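Local coordinates for protein 3,6-diketocamphane 1,6-monooxygenase (Pseudomonas putida, PDB 4UWM) that catalyses the FMNH2- and oxygen-dependent Baeyer-Villiger conversion of a diketocamphane to a lactone, allowing Pseudomonas putida to grow on (-)-camphor, at residues S222-L227 and N332-A337; D228-H233 and S251-S256. All blocks are in the same frame, centred on the assembly; numbering follows the deposited sequence. Where two conformers were deposited one is given.

Interaction 1: residues S222-L227 and N332-A337; sequences SIFSGL and NALFEA
Phe-224 and Leu-227 meet Leu-334 and Ala-337 in a small apolar contact near the surface of the luciferase-like TIM barrel. Residues 222-227 leave strand 219-223 at its C-terminal end and start helix 227-244, while 332-337 lie near the C-terminal end of helix 324-338. The contact thus ties a strand-to-helix turn to an outer helix of the barrel, burying 141 Å² in all.

Leu-334 is central, and its CD2 does all the touching. CD2 lies 4.0 Å from Phe-224 CZ, approaching the ring obliquely from the CE1-CZ side. Phe-224 extends its ring from the turn toward the helix because CG is anti to the backbone N (chi1 -177°). Its ring also has the backbone N of Gly-226 over the centre of one face, 3.6 Å above the plane, so the turn folds back under the aromatic group. Gly-226 is the N-cap residue of helix 227-244, and its positive phi (128°) is one that glycine readily adopts.

At the end of the strand Ile-223 touches FMN, and in the turn Phe-224 O is hydrogen-bonded to Tyr-298 OH. Leu-227, the first residue of its helix, reaches across with a single methyl. That CD2 lies 4.1 Å from Ala-337 CB and, tighter than ordinary van der Waals contact, 3.5 Å from Leu-334 CD2.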
loop_
_atom_site.group_PDB
_atom_site.type_symbol
_atom_site.label_atom_id
_atom_site.label_comp_id
_atom_site.label_asym_id
_atom_site.label_seq_id
_atom_site.Cartn_x
_atom_site.Cartn_y
_atom_site.Cartn_z
ATOM N N SER A 222 -20.324 13.682 6.172
ATOM C CA SER A 222 -21.135 14.419 5.218
ATOM C C SER A 222 -20.293 15.477 4.519
ATOM O O SER A 222 -19.418 16.085 5.135
ATOM C CB SER A 222 -22.308 15.120 5.932
ATOM O OG SER A 222 -23.146 14.206 6.634
ATOM N N ILE A 223 -20.556 15.677 3.237
ATOM C CA ILE A 223 -19.991 16.806 2.506
ATOM C C ILE A 223 -21.007 17.946 2.603
ATOM O O ILE A 223 -22.164 17.779 2.227
ATOM C CB ILE A 223 -19.728 16.469 1.020
ATOM C CG1 ILE A 223 -19.015 15.107 0.849
ATOM C CG2 ILE A 223 -18.970 17.604 0.339
ATOM C CD1 ILE A 223 -17.579 15.024 1.345
ATOM N N PHE A 224 -20.589 19.100 3.123
ATOM C CA PHE A 224 -21.563 20.185 3.323
ATOM C C PHE A 224 -22.124 20.663 2.005
ATOM O O PHE A 224 -21.370 21.072 1.118
ATOM C CB PHE A 224 -21.002 21.370 4.096
ATOM C CG PHE A 224 -22.026 22.447 4.359
ATOM C CD1 PHE A 224 -23.073 22.224 5.250
ATOM C CD2 PHE A 224 -21.947 23.676 3.715
ATOM C CE1 PHE A 224 -24.018 23.212 5.501
ATOM C CE2 PHE A 224 -22.892 24.666 3.955
ATOM C CZ PHE A 224 -23.928 24.434 4.848
ATOM N N SER A 225 -23.447 20.589 1.883
ATOM C CA SER A 225 -24.129 20.942 0.645
ATOM C C SER A 225 -25.361 21.828 0.878
ATOM O O SER A 225 -26.197 21.973 -0.012
ATOM C CB SER A 225 -24.497 19.674 -0.140
ATOM O OG SER A 225 -25.599 19.007 0.444
ATOM N N GLY A 226 -25.452 22.426 2.068
ATOM C CA GLY A 226 -26.611 23.238 2.460
ATOM C C GLY A 226 -27.199 22.804 3.797
ATOM O O GLY A 226 -26.992 21.664 4.235
ATOM N N LEU A 227 -27.935 23.711 4.445
ATOM C CA LEU A 227 -28.478 23.477 5.791
ATOM C C LEU A 227 -29.496 22.338 5.849
ATOM O O LEU A 227 -29.497 21.548 6.794
ATOM C CB LEU A 227 -29.113 24.755 6.356
ATOM C CG LEU A 227 -28.256 25.997 6.626
ATOM C CD1 LEU A 227 -29.147 27.179 6.991
ATOM C CD2 LEU A 227 -27.239 25.738 7.728
ATOM N N ASN A 332 -20.545 28.992 14.564
ATOM C CA ASN A 332 -21.598 29.124 15.581
ATOM C C ASN A 332 -23.005 29.237 14.984
ATOM O O ASN A 332 -23.924 28.533 15.427
ATOM C CB ASN A 332 -21.306 30.297 16.510
ATOM C CG ASN A 332 -20.133 30.032 17.426
ATOM O OD1 ASN A 332 -20.073 29.002 18.096
ATOM N ND2 ASN A 332 -19.198 30.969 17.471
ATOM N N ALA A 333 -23.152 30.096 13.972
ATOM C CA ALA A 333 -24.396 30.207 13.212
ATOM C C ALA A 333 -24.857 28.861 12.656
ATOM O O ALA A 333 -26.033 28.511 12.768
ATOM C CB ALA A 333 -24.264 31.233 12.094
ATOM N N LEU A 334 -23.931 28.095 12.072
ATOM C CA LEU A 334 -24.260 26.765 11.555
ATOM C C LEU A 334 -24.673 25.820 12.662
ATOM O O LEU A 334 -25.637 25.065 12.502
ATOM C CB LEU A 334 -23.094 26.162 10.766
ATOM C CG LEU A 334 -22.842 26.775 9.398
ATOM C CD1 LEU A 334 -21.416 26.489 8.962
ATOM C CD2 LEU A 334 -23.853 26.242 8.395
ATOM N N PHE A 335 -23.944 25.871 13.777
ATOM C CA PHE A 335 -24.231 25.041 14.948
ATOM C C PHE A 335 -25.610 25.322 15.526
ATOM O O PHE A 335 -26.345 24.389 15.858
ATOM C CB PHE A 335 -23.155 25.217 16.016
ATOM C CG PHE A 335 -22.040 24.200 15.936
ATOM C CD1 PHE A 335 -21.349 23.983 14.743
ATOM C CD2 PHE A 335 -21.668 23.471 17.061
ATOM C CE1 PHE A 335 -20.324 23.054 14.676
ATOM C CE2 PHE A 335 -20.641 22.543 17.000
ATOM C CZ PHE A 335 -19.967 22.338 15.806
ATOM N N GLU A 336 -25.952 26.605 15.642
ATOM C CA GLU A 336 -27.287 26.999 16.091
ATOM C C GLU A 336 -28.353 26.521 15.110
ATOM O O GLU A 336 -29.427 26.082 15.518
ATOM C CB GLU A 336 -27.378 28.513 16.290
ATOM C CG GLU A 336 -26.828 28.995 17.623
ATOM C CD GLU A 336 -27.360 28.195 18.798
ATOM O OE1 GLU A 336 -27.158 26.964 18.821
ATOM O OE2 GLU A 336 -27.977 28.796 19.699
ATOM N N ALA A 337 -28.044 26.576 13.816
ATOM C CA ALA A 337 -29.008 26.193 12.787
ATOM C C ALA A 337 -29.218 24.680 12.606
ATOM O O ALA A 337 -30.297 24.263 12.179
ATOM C CB ALA A 337 -28.658 26.852 11.460
#

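Interaction 2: residues D228-H233 and S251-S256; sequences DALKRH and SRHAVS
Leu-230 rests one methyl group, CD1, against both His-253 and Val-255, which themselves touch, bringing helix 227-244 onto strand 254-261 and the residue just before it. All three touching residues are buried, and together the segments bury 133 Å², both sides summed.

Leu-230 starts on the flank of the helix: its CB does not point at the strand, and it is still 6.3 Å from Val-255 CG2. With CG anti to the backbone N (chi1 -171°), the chain swings inward, and CG comes to 5.0 Å from the same methyl. At the tip the two branches part. CD1 makes the contact, 3.9 Å from Val-255 CG2 and 4.0 Å from His-253 CE1, while CD2 lies 4.0 Å from Phe-224 CD1, on the turn that precedes the helix. Trp-341 and Thr-338 also pack on this leucine.

The imidazole is positioned from two directions. Val-255 CG2 stands 3.9 Å above the ring plane, over its centre, and therefore touches both the ring face and the leucine methyl; Leu-230 CD1 reaches CE1 at an oblique angle. At the polar end His-253 NE2 is hydrogen-bonded to Ser-222 OG. The same hydroxyl oxygen is hydrogen-bonded to His-233 ND1, so one serine of strand 219-223 links histidines from the helix and from the position just before the next strand. His-233 NE2 is in turn bonded to Ser-204 O, in the FMN-binding loop, which makes this network second-shell to the flavin site, with the His-253 side chain about 11 Å from FMN. Strand 219-223, helix 227-244 and strand 254-261, the two strands being parallel neighbours, form a beta-alpha-beta unit of the TIM barrel, and this packing seats the helix on its second strand.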
loop_
_atom_site.group_PDB
_atom_site.type_symbol
_atom_site.label_atom_id
_atom_site.label_comp_id
_atom_site.label_asym_id
_atom_site.label_seq_id
_atom_site.Cartn_x
_atom_site.Cartn_y
_atom_site.Cartn_z
ATOM N N ASP A 228 -30.359 22.259 4.839
ATOM C CA ASP A 228 -31.423 21.260 4.819
ATOM C C ASP A 228 -30.860 19.846 4.742
ATOM O O ASP A 228 -31.219 18.989 5.558
ATOM C CB ASP A 228 -32.408 21.519 3.671
ATOM C CG ASP A 228 -33.213 22.803 3.864
ATOM O OD1 ASP A 228 -33.470 23.196 5.025
ATOM O OD2 ASP A 228 -33.588 23.418 2.844
ATOM N N ALA A 229 -29.967 19.618 3.776
ATOM C CA ALA A 229 -29.316 18.315 3.608
ATOM C C ALA A 229 -28.551 17.926 4.856
ATOM O O ALA A 229 -28.593 16.767 5.261
ATOM C CB ALA A 229 -28.402 18.298 2.383
ATOM N N LEU A 230 -27.869 18.885 5.482
ATOM C CA LEU A 230 -27.108 18.567 6.677
ATOM C C LEU A 230 -28.040 18.069 7.780
ATOM O O LEU A 230 -27.762 17.072 8.458
ATOM C CB LEU A 230 -26.253 19.756 7.141
ATOM C CG LEU A 230 -25.251 19.434 8.263
ATOM C CD1 LEU A 230 -24.299 18.305 7.867
ATOM C CD2 LEU A 230 -24.467 20.665 8.700
ATOM N N LYS A 231 -29.171 18.748 7.937
ATOM C CA LYS A 231 -30.156 18.332 8.925
ATOM C C LYS A 231 -30.814 17.013 8.529
ATOM O O LYS A 231 -30.958 16.126 9.365
ATOM C CB LYS A 231 -31.182 19.444 9.167
ATOM C CG LYS A 231 -30.619 20.615 9.966
ATOM C CD LYS A 231 -31.714 21.576 10.418
ATOM C CE LYS A 231 -32.273 22.375 9.253
ATOM N NZ LYS A 231 -33.618 22.922 9.573
ATOM N N ARG A 232 -31.186 16.871 7.255
ATOM C CA ARG A 232 -31.745 15.599 6.763
ATOM C C ARG A 232 -30.798 14.408 6.996
ATOM O O ARG A 232 -31.234 13.312 7.359
ATOM C CB ARG A 232 -32.128 15.707 5.281
ATOM C CG ARG A 232 -32.944 14.533 4.740
ATOM C CD ARG A 232 -34.265 14.352 5.477
ATOM N NE ARG A 232 -34.879 13.070 5.158
ATOM C CZ ARG A 232 -35.663 12.382 5.980
ATOM N NH1 ARG A 232 -35.947 12.841 7.196
ATOM N NH2 ARG A 232 -36.149 11.220 5.588
ATOM N N HIS A 233 -29.501 14.629 6.788
ATOM C CA HIS A 233 -28.488 13.600 7.041
ATOM C C HIS A 233 -28.559 13.113 8.478
ATOM O O HIS A 233 -28.624 11.903 8.717
ATOM C CB HIS A 233 -27.077 14.117 6.707
ATOM C CG HIS A 233 -26.711 13.978 5.262
ATOM N ND1 HIS A 233 -25.406 13.982 4.820
ATOM C CD2 HIS A 233 -27.483 13.809 4.158
ATOM C CE1 HIS A 233 -25.392 13.836 3.507
ATOM N NE2 HIS A 233 -26.638 13.725 3.082
ATOM N N SER A 251 -20.889 13.903 18.112
ATOM C CA SER A 251 -19.448 14.157 18.094
ATOM C C SER A 251 -18.684 13.228 17.129
ATOM O O SER A 251 -17.533 13.475 16.812
ATOM C CB SER A 251 -18.865 14.089 19.499
ATOM O OG SER A 251 -18.961 12.779 20.017
ATOM N N ARG A 252 -19.339 12.168 16.670
ATOM C CA ARG A 252 -18.749 11.251 15.698
ATOM C C ARG A 252 -19.002 11.734 14.263
ATOM O O ARG A 252 -18.322 11.303 13.326
ATOM C CB ARG A 252 -19.301 9.832 15.892
ATOM C CG ARG A 252 -18.952 9.191 17.231
ATOM C CD ARG A 252 -19.487 7.762 17.326
ATOM N NE ARG A 252 -18.907 6.855 16.318
ATOM C CZ ARG A 252 -19.527 5.786 15.808
ATOM N NH1 ARG A 252 -20.759 5.470 16.191
ATOM N NH2 ARG A 252 -18.912 5.018 14.905
ATOM N N HIS A 253 -19.979 12.628 14.096
ATOM C CA HIS A 253 -20.300 13.192 12.791
ATOM C C HIS A 253 -19.161 14.085 12.296
ATOM O O HIS A 253 -18.714 14.984 13.012
ATOM C CB HIS A 253 -21.616 13.970 12.852
ATOM C CG HIS A 253 -22.228 14.236 11.514
ATOM N ND1 HIS A 253 -23.344 15.028 11.355
ATOM C CD2 HIS A 253 -21.883 13.820 10.270
ATOM C CE1 HIS A 253 -23.665 15.082 10.073
ATOM N NE2 HIS A 253 -22.796 14.357 9.394
ATOM N N ALA A 254 -18.662 13.794 11.092
ATOM C CA ALA A 254 -17.638 14.623 10.451
ATOM C C ALA A 254 -18.235 15.305 9.239
ATOM O O ALA A 254 -18.960 14.684 8.457
ATOM C CB ALA A 254 -16.417 13.783 10.065
ATOM N N VAL A 255 -17.971 16.600 9.108
ATOM C CA VAL A 255 -18.573 17.389 8.040
ATOM C C VAL A 255 -17.470 18.125 7.305
ATOM O O VAL A 255 -16.688 18.861 7.917
ATOM C CB VAL A 255 -19.622 18.410 8.560
ATOM C CG1 VAL A 255 -20.247 19.174 7.385
ATOM C CG2 VAL A 255 -20.715 17.703 9.343
ATOM N N SER A 256 -17.418 17.920 5.990
ATOM C CA SER A 256 -16.387 18.502 5.139
ATOM C C SER A 256 -16.808 19.884 4.625
ATOM O O SER A 256 -17.915 20.034 4.098
ATOM C CB SER A 256 -16.093 17.551 3.972
ATOM O OG SER A 256 -15.280 18.163 2.991
#

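In the fold
From the N terminus, the chain reaches 222-227 first, where strand 219-223 passes into helix 227-244. Segment 228-233 continues that helix, and interaction 2 closes a short loop over the 17 residues before 251-256. The chain then runs through further helices to 332-337, where interaction 1 closes a loop of 104 intervening residues; the shorter loop lies wholly within the longer one. Interaction 2 joins helix 227-244 to strand 254-261 within one beta-alpha-beta unit, whereas interaction 1 joins that unit to helix 324-338. The centres are 7 Å apart, and the segments also meet directly: Ser-222 N is 2.8 Å from Ala-254 O, a probable hydrogen bond between the neighbouring parallel strands.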